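Local coordinates for ankyrin-repeat protein (Cryptosporidium parvum, PDB 2W4S), which probably binds RNA through this helical domain, which is related to the RNA-binding domain of the snRNA and snoRNA transport factor PHAX, at residues M6-L11 against I30-S35; V10-I14 against S38-Y42; F25-V29 against F69-L73. The contacts are given in a common frame with arbitrary orientation. Numbering follows the deposited sequence.

Contact 1 (M6-L11 against I30-S35); sequences MESIVL and IKTIGS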
loop_
_atom_site.group_PDB
_atom_site.type_symbol
_atom_site.label_atom_id
_atom_site.label_comp_id
_atom_site.label_asym_id
_atom_site.label_seq_id
_atom_site.Cartn_x
_atom_site.Cartn_y
_atom_site.Cartn_z
ATOM N N MET C 6 -1.336 1.587 13.998
ATOM C CA MET C 6 -0.597 1.771 12.756
ATOM C C MET C 6 -0.229 0.412 12.176
ATOM O O MET C 6 0.007 0.280 10.974
ATOM C CB MET C 6 0.676 2.593 13.006
ATOM C CG MET C 6 1.612 2.791 11.785
ATOM S SD MET C 6 0.751 3.223 10.249
ATOM C CE MET C 6 1.782 4.536 9.599
ATOM N N GLU C 7 -0.181 -0.602 13.029
ATOM C CA GLU C 7 0.155 -1.924 12.554
ATOM C C GLU C 7 -1.061 -2.654 12.017
ATOM O O GLU C 7 -0.922 -3.424 11.076
ATOM C CB GLU C 7 0.902 -2.734 13.612
ATOM C CG GLU C 7 2.313 -2.202 13.890
ATOM C CD GLU C 7 3.028 -2.990 14.964
ATOM O OE1 GLU C 7 2.338 -3.415 15.923
ATOM O OE2 GLU C 7 4.273 -3.186 14.858
ATOM N N SER C 8 -2.238 -2.407 12.594
ATOM C CA SER C 8 -3.493 -2.907 12.025
ATOM C C SER C 8 -3.652 -2.394 10.595
ATOM O O SER C 8 -4.072 -3.125 9.692
ATOM C CB SER C 8 -4.707 -2.425 12.833
ATOM O OG SER C 8 -4.594 -2.783 14.189
ATOM N N ILE C 9 -3.307 -1.130 10.411
ATOM C CA ILE C 9 -3.474 -0.448 9.148
ATOM C C ILE C 9 -2.473 -0.945 8.125
ATOM O O ILE C 9 -2.837 -1.239 6.983
ATOM C CB ILE C 9 -3.417 1.070 9.367
ATOM C CG1 ILE C 9 -4.631 1.485 10.206
ATOM C CG2 ILE C 9 -3.417 1.806 8.052
ATOM C CD1 ILE C 9 -4.386 2.627 11.112
ATOM N N VAL C 10 -1.217 -1.072 8.534
ATOM C CA VAL C 10 -0.204 -1.624 7.647
ATOM C C VAL C 10 -0.615 -3.053 7.260
ATOM O O VAL C 10 -0.610 -3.406 6.077
ATOM C CB VAL C 10 1.198 -1.527 8.282
ATOM C CG1 VAL C 10 2.256 -2.175 7.410
ATOM C CG2 VAL C 10 1.545 -0.060 8.502
ATOM N N LEU C 11 -1.034 -3.824 8.260
ATOM C CA LEU C 11 -1.542 -5.173 8.081
ATOM C C LEU C 11 -2.555 -5.293 6.977
ATOM O O LEU C 11 -2.338 -6.075 6.038
ATOM C CB LEU C 11 -2.158 -5.703 9.383
ATOM C CG LEU C 11 -2.783 -7.104 9.392
ATOM C CD1 LEU C 11 -1.807 -8.133 8.888
ATOM C CD2 LEU C 11 -3.225 -7.452 10.796
ATOM N N ILE C 30 4.916 -8.625 10.098
ATOM C CA ILE C 30 4.885 -7.363 10.859
ATOM C C ILE C 30 5.436 -7.535 12.277
ATOM O O ILE C 30 6.252 -6.719 12.726
ATOM C CB ILE C 30 3.473 -6.752 10.881
ATOM C CG1 ILE C 30 3.142 -6.172 9.498
ATOM C CG2 ILE C 30 3.346 -5.682 11.959
ATOM C CD1 ILE C 30 1.671 -5.934 9.263
ATOM N N LYS C 31 5.011 -8.605 12.958
ATOM C CA LYS C 31 5.501 -8.923 14.299
ATOM C C LYS C 31 7.015 -9.117 14.303
ATOM O O LYS C 31 7.695 -8.720 15.256
ATOM C CB LYS C 31 4.810 -10.171 14.868
ATOM C CG LYS C 31 3.490 -9.884 15.586
ATOM C CD LYS C 31 2.722 -11.171 15.965
ATOM C CE LYS C 31 1.187 -10.919 15.923
ATOM N NZ LYS C 31 0.391 -12.180 15.708
ATOM N N THR C 32 7.540 -9.706 13.233
ATOM C CA THR C 32 8.976 -9.960 13.109
ATOM C C THR C 32 9.846 -8.777 12.621
ATOM O O THR C 32 10.847 -8.434 13.276
ATOM C CB THR C 32 9.225 -11.167 12.219
ATOM O OG1 THR C 32 8.466 -12.275 12.719
ATOM C CG2 THR C 32 10.710 -11.521 12.206
ATOM N N ILE C 33 9.513 -8.172 11.471
ATOM C CA ILE C 33 10.353 -7.056 10.971
ATOM C C ILE C 33 9.831 -5.634 11.255
ATOM O O ILE C 33 10.530 -4.672 10.944
ATOM C CB ILE C 33 10.734 -7.217 9.477
ATOM C CG1 ILE C 33 9.495 -7.081 8.563
ATOM C CG2 ILE C 33 11.455 -8.557 9.249
ATOM C CD1 ILE C 33 9.737 -7.501 7.117
ATOM N N GLY C 34 8.639 -5.500 11.854
ATOM C CA GLY C 34 8.029 -4.172 12.084
ATOM C C GLY C 34 7.213 -3.639 10.893
ATOM O O GLY C 34 7.426 -4.059 9.745
ATOM N N SER C 35 6.279 -2.722 11.145
ATOM C CA SER C 35 5.406 -2.232 10.070
ATOM C C SER C 35 6.168 -1.414 9.035
ATOM O O SER C 35 5.828 -1.420 7.852
ATOM C CB SER C 35 4.194 -1.459 10.608
ATOM O OG SER C 35 4.592 -0.318 11.318
#
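This is a helix-to-helix contact without hydrogen bonds, near the N terminus of the modelled chain. It is made partly by apolar side chains and partly by carbon atoms of polar residues. The start of helix 6-18 meets the early part of helix 24-50, in an all-helical domain of the PHAX RNA-binding family. The two short segments run nearly at right angles, at 95°, and their axes come no closer than 11.2 Å. Side chains must therefore span the gap. Ile30 and Ser35 do this from the second segment. Ile30 CD1 lies 3.5 Å from Leu11 CA, 3.8 Å from Leu11 CB and 4.2 Å from Val10 CG1. Ser35 CB packs 3.7 Å from Val10 CG2 and 3.9 Å from Glu7 CG. The backbones are closest here, with Glu7 CA 5.8 Å from Ser35 CA. Glu7 OE2 also lies 3.9 Å from Ile30 CG2. Gly34, with a positive phi of 86°, sits where helix 24-50 changes direction: its later segment 38-42 is nearly parallel to helix 6-18. Val10 also touches Leu39 further along helix 24-50, and Met6 packs on Met6 of the second subunit. Lys31 and Thr32, which take no part in the contact, touch helix 84-91.

Contact 2 (V10-I14 against S38-Y42); sequences VLNTI and SLQLY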
loop_
_atom_site.group_PDB
_atom_site.type_symbol
_atom_site.label_atom_id
_atom_site.label_comp_id
_atom_site.label_asym_id
_atom_site.label_seq_id
_atom_site.Cartn_x
_atom_site.Cartn_y
_atom_site.Cartn_z
ATOM N N VAL C 10 -1.217 -1.072 8.534
ATOM C CA VAL C 10 -0.204 -1.624 7.647
ATOM C C VAL C 10 -0.615 -3.053 7.260
ATOM O O VAL C 10 -0.610 -3.406 6.077
ATOM C CB VAL C 10 1.198 -1.527 8.282
ATOM C CG1 VAL C 10 2.256 -2.175 7.410
ATOM C CG2 VAL C 10 1.545 -0.060 8.502
ATOM N N LEU C 11 -1.034 -3.824 8.260
ATOM C CA LEU C 11 -1.542 -5.173 8.081
ATOM C C LEU C 11 -2.555 -5.293 6.977
ATOM O O LEU C 11 -2.338 -6.075 6.038
ATOM C CB LEU C 11 -2.158 -5.703 9.383
ATOM C CG LEU C 11 -2.783 -7.104 9.392
ATOM C CD1 LEU C 11 -1.807 -8.133 8.888
ATOM C CD2 LEU C 11 -3.225 -7.452 10.796
ATOM N N ASN C 12 -3.652 -4.535 7.105
ATOM C CA ASN C 12 -4.735 -4.518 6.124
ATOM C C ASN C 12 -4.320 -3.970 4.777
ATOM O O ASN C 12 -4.699 -4.526 3.756
ATOM C CB ASN C 12 -5.961 -3.735 6.631
ATOM C CG ASN C 12 -6.608 -4.386 7.825
ATOM O OD1 ASN C 12 -6.296 -5.523 8.170
ATOM N ND2 ASN C 12 -7.498 -3.667 8.478
ATOM N N THR C 13 -3.571 -2.874 4.758
ATOM C CA THR C 13 -3.051 -2.379 3.496
ATOM C C THR C 13 -2.290 -3.477 2.744
ATOM O O THR C 13 -2.556 -3.710 1.558
ATOM C CB THR C 13 -2.134 -1.196 3.716
ATOM O OG1 THR C 13 -2.903 -0.112 4.241
ATOM C CG2 THR C 13 -1.447 -0.765 2.404
ATOM N N ILE C 14 -1.342 -4.135 3.418
ATOM C CA ILE C 14 -0.537 -5.159 2.763
ATOM C C ILE C 14 -1.449 -6.333 2.369
ATOM O O ILE C 14 -1.367 -6.855 1.247
ATOM C CB ILE C 14 0.633 -5.640 3.678
ATOM C CG1 ILE C 14 1.530 -4.439 4.069
ATOM C CG2 ILE C 14 1.422 -6.747 3.027
ATOM C CD1 ILE C 14 2.729 -4.792 4.891
ATOM N N SER C 38 8.046 -4.029 6.680
ATOM C CA SER C 38 6.916 -4.648 5.988
ATOM C C SER C 38 6.380 -3.803 4.807
ATOM O O SER C 38 6.189 -4.322 3.701
ATOM C CB SER C 38 5.797 -4.897 6.975
ATOM O OG SER C 38 6.153 -5.937 7.850
ATOM N N LEU C 39 6.167 -2.507 5.039
ATOM C CA LEU C 39 5.682 -1.623 3.984
ATOM C C LEU C 39 6.674 -1.491 2.843
ATOM O O LEU C 39 6.275 -1.525 1.674
ATOM C CB LEU C 39 5.291 -0.239 4.522
ATOM C CG LEU C 39 3.816 0.100 4.772
ATOM C CD1 LEU C 39 3.677 1.574 5.145
ATOM C CD2 LEU C 39 2.930 -0.210 3.565
ATOM N N GLN C 40 7.954 -1.362 3.182
ATOM C CA GLN C 40 9.054 -1.355 2.189
ATOM C C GLN C 40 9.068 -2.606 1.330
ATOM O O GLN C 40 9.365 -2.527 0.138
ATOM C CB GLN C 40 10.429 -1.202 2.844
ATOM C CG GLN C 40 10.794 0.219 3.243
ATOM C CD GLN C 40 12.172 0.326 3.934
ATOM O OE1 GLN C 40 12.363 1.120 4.875
ATOM N NE2 GLN C 40 13.133 -0.478 3.467
ATOM N N LEU C 41 8.756 -3.752 1.933
ATOM C CA LEU C 41 8.657 -5.018 1.190
ATOM C C LEU C 41 7.448 -5.009 0.208
ATOM O O LEU C 41 7.537 -5.504 -0.924
ATOM C CB LEU C 41 8.538 -6.165 2.191
ATOM C CG LEU C 41 9.062 -7.573 1.951
ATOM C CD1 LEU C 41 10.543 -7.592 1.514
ATOM C CD2 LEU C 41 8.894 -8.313 3.248
ATOM N N TYR C 42 6.325 -4.453 0.670
ATOM C CA TYR C 42 5.089 -4.372 -0.114
ATOM C C TYR C 42 5.335 -3.463 -1.307
ATOM O O TYR C 42 5.043 -3.816 -2.452
ATOM C CB TYR C 42 3.937 -3.874 0.766
ATOM C CG TYR C 42 2.698 -3.488 0.006
ATOM C CD1 TYR C 42 2.110 -4.375 -0.871
ATOM C CD2 TYR C 42 2.112 -2.237 0.170
ATOM C CE1 TYR C 42 0.996 -4.036 -1.581
ATOM C CE2 TYR C 42 0.958 -1.873 -0.547
ATOM C CZ TYR C 42 0.413 -2.784 -1.417
ATOM O OH TYR C 42 -0.710 -2.501 -2.127
#
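Val10 opens the contact from helix 6-18. Its CB points toward helix 24-50, and Val10 CG1 packs 3.8 Å from Leu39 CG. One turn on, Thr13 turns a methyl to the aromatic ring: Thr13 CG2 is 4.0 Å from Tyr42 CE2. Its hydroxyl OG1 is hydrogen-bonded to the carbonyl of Ile9 in its own helix. Ile14 comes next and reaches into the space between Ser38, Leu39 and Tyr42. Ile14 CD1 lies 3.7 Å from both Ser38 CB and Ser38 O, while Ile14 CG1 is 4.1 Å from Tyr42 CB. The two segments run almost parallel, 14° apart, with axes 10.5 Å from each other at closest. Their turns therefore meet in step, Val10 with Leu39 and Ile14 with Tyr42. The contact joins the first two helices of this PHAX-type RNA-binding domain. All six touching residues are buried. No hydrogen bond joins the segments, and the polar groups find partners beyond them. Ser38 OG is hydrogen-bonded to the carbonyl of Gly34, and Tyr42 OH is hydrogen-bonded to Tyr42 OH of the second subunit. The chemistry implies that apolar side-chain packing holds these helices together, while the tyrosine hydroxyl serves the subunit interface.

Contact 3 (F25-V29 against F69-L73); sequences FIARV and FCYLL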
loop_
_atom_site.group_PDB
_atom_site.type_symbol
_atom_site.label_atom_id
_atom_site.label_comp_id
_atom_site.label_asym_id
_atom_site.label_seq_id
_atom_site.Cartn_x
_atom_site.Cartn_y
_atom_site.Cartn_z
ATOM N N PHE C 25 -0.397 -14.798 8.284
ATOM C CA PHE C 25 0.927 -14.794 7.652
ATOM C C PHE C 25 1.525 -13.386 7.552
ATOM O O PHE C 25 2.715 -13.190 7.786
ATOM C CB PHE C 25 0.948 -15.523 6.289
ATOM C CG PHE C 25 2.173 -15.203 5.461
ATOM C CD1 PHE C 25 3.404 -15.794 5.724
ATOM C CD2 PHE C 25 2.090 -14.291 4.416
ATOM C CE1 PHE C 25 4.525 -15.466 4.942
ATOM C CE2 PHE C 25 3.192 -13.971 3.649
ATOM C CZ PHE C 25 4.405 -14.550 3.911
ATOM N N ILE C 26 0.711 -12.398 7.225
ATOM C CA ILE C 26 1.226 -11.039 7.178
ATOM C C ILE C 26 1.407 -10.473 8.597
ATOM O O ILE C 26 2.386 -9.779 8.862
ATOM C CB ILE C 26 0.359 -10.137 6.244
ATOM C CG1 ILE C 26 0.385 -10.695 4.818
ATOM C CG2 ILE C 26 0.793 -8.686 6.291
ATOM C CD1 ILE C 26 1.714 -10.545 4.085
ATOM N N ALA C 27 0.483 -10.780 9.508
ATOM C CA ALA C 27 0.680 -10.469 10.940
ATOM C C ALA C 27 2.047 -10.958 11.488
ATOM O O ALA C 27 2.729 -10.245 12.223
ATOM C CB ALA C 27 -0.457 -11.039 11.769
ATOM N N ARG C 28 2.446 -12.169 11.118
ATOM C CA ARG C 28 3.737 -12.689 11.555
ATOM C C ARG C 28 4.923 -11.921 10.950
ATOM O O ARG C 28 5.911 -11.682 11.637
ATOM C CB ARG C 28 3.813 -14.219 11.393
ATOM C CG ARG C 28 2.821 -14.954 12.352
ATOM C CD ARG C 28 2.849 -16.483 12.300
ATOM N NE ARG C 28 2.771 -17.014 10.940
ATOM C CZ ARG C 28 1.671 -17.479 10.342
ATOM N NH1 ARG C 28 0.504 -17.496 10.966
ATOM N NH2 ARG C 28 1.736 -17.920 9.087
ATOM N N VAL C 29 4.817 -11.473 9.702
ATOM C CA VAL C 29 5.885 -10.633 9.123
ATOM C C VAL C 29 6.039 -9.303 9.864
ATOM O O VAL C 29 7.156 -8.907 10.215
ATOM C CB VAL C 29 5.662 -10.354 7.629
ATOM C CG1 VAL C 29 6.750 -9.416 7.082
ATOM C CG2 VAL C 29 5.623 -11.655 6.836
ATOM N N PHE C 69 6.287 -11.035 -3.155
ATOM C CA PHE C 69 6.495 -10.653 -1.754
ATOM C C PHE C 69 7.173 -11.787 -0.968
ATOM O O PHE C 69 8.053 -11.535 -0.142
ATOM C CB PHE C 69 5.126 -10.269 -1.166
ATOM C CG PHE C 69 5.163 -9.741 0.247
ATOM C CD1 PHE C 69 5.300 -8.373 0.489
ATOM C CD2 PHE C 69 5.011 -10.607 1.336
ATOM C CE1 PHE C 69 5.301 -7.878 1.794
ATOM C CE2 PHE C 69 5.024 -10.121 2.655
ATOM C CZ PHE C 69 5.162 -8.749 2.883
ATOM N N CYS C 70 6.805 -13.034 -1.247
ATOM C CA CYS C 70 7.450 -14.176 -0.585
ATOM C C CYS C 70 8.896 -14.415 -1.026
ATOM O O CYS C 70 9.743 -14.782 -0.224
ATOM C CB CYS C 70 6.637 -15.465 -0.755
ATOM S SG CYS C 70 5.048 -15.366 0.069
ATOM N N TYR C 71 9.155 -14.237 -2.311
ATOM C CA TYR C 71 10.515 -14.271 -2.846
ATOM C C TYR C 71 11.370 -13.147 -2.233
ATOM O O TYR C 71 12.513 -13.346 -1.903
ATOM C CB TYR C 71 10.450 -14.136 -4.386
ATOM C CG TYR C 71 11.696 -13.573 -4.996
ATOM C CD1 TYR C 71 12.805 -14.374 -5.177
ATOM C CD2 TYR C 71 11.777 -12.240 -5.360
ATOM C CE1 TYR C 71 13.979 -13.876 -5.698
ATOM C CE2 TYR C 71 12.938 -11.733 -5.898
ATOM C CZ TYR C 71 14.043 -12.567 -6.061
ATOM O OH TYR C 71 15.227 -12.106 -6.589
ATOM N N LEU C 72 10.800 -11.957 -2.090
ATOM C CA LEU C 72 11.499 -10.816 -1.493
ATOM C C LEU C 72 11.803 -10.998 -0.005
ATOM O O LEU C 72 12.821 -10.544 0.493
ATOM C CB LEU C 72 10.643 -9.588 -1.680
ATOM C CG LEU C 72 11.091 -8.515 -2.663
ATOM C CD1 LEU C 72 12.138 -9.019 -3.644
ATOM C CD2 LEU C 72 9.875 -7.847 -3.347
ATOM N N LEU C 73 10.886 -11.658 0.682
ATOM C CA LEU C 73 10.962 -11.912 2.097
ATOM C C LEU C 73 12.062 -12.935 2.296
ATOM O O LEU C 73 12.893 -12.811 3.195
ATOM C CB LEU C 73 9.609 -12.456 2.542
ATOM C CG LEU C 73 9.316 -12.731 4.011
ATOM C CD1 LEU C 73 9.531 -11.481 4.902
ATOM C CD2 LEU C 73 7.878 -13.250 4.155
#
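Phe69 comes first on helix 65-78. Its CA-to-CB bond points toward helix 24-50, and Phe69 CE2 reaches 3.6 Å from Ile26 CD1. At the ring edge, the same Phe69 CE2 is 4.4 Å from Phe25 CE2 and 4.5 Å from Val29 CG2. Cys70 follows at the margin. Cys70 SG is 4.0 Å from Phe25 CZ and 5.0 Å from the Phe25 ring centroid, an oblique sulfur-aromatic contact. Leu73, one turn after Phe69, completes the row. Leu73 CD2 fits between Phe25 CZ at 3.7 Å and Val29 CG2 at 3.8 Å. The segments run 29° apart. Their axes stay 13.2 Å away from each other at closest, a wide gap bridged by these large side chains without any hydrogen bond. The contact lies in the core of this helical domain, its centre about 3 Å from the centre of the chain. Helix 6-18 adds Leu18 beside Ile26 and Phe69. Leu41, later on helix 24-50, packs on Phe69 and Leu73. From helix 84-91, Ile90 touches Phe25 and Val29, and Trp87 touches Leu73.

In the fold
From the N terminus, helix 6-18 leads into helix 24-50 through a loop that is partly unmodelled. Contact 1 closes this connection with 18 residues between its segments. Contact 2 closes a loop of 23 residues. Its first segment overlaps that of contact 1 at Val10 and Leu11, and Val10 works in both. Together they hold helix 6-18 against two differently oriented parts of helix 24-50, and both touch the second subunit. Contact 3 spans 39 residues and brings helix 65-78 to helix 24-50. Its segments alternate along the chain with those of contacts 1 and 2, so it crosses both. Each contact has one segment on helix 24-50. Ser38, against Ile30 and Val29, and Leu41, against Phe69 and Leu73, link them.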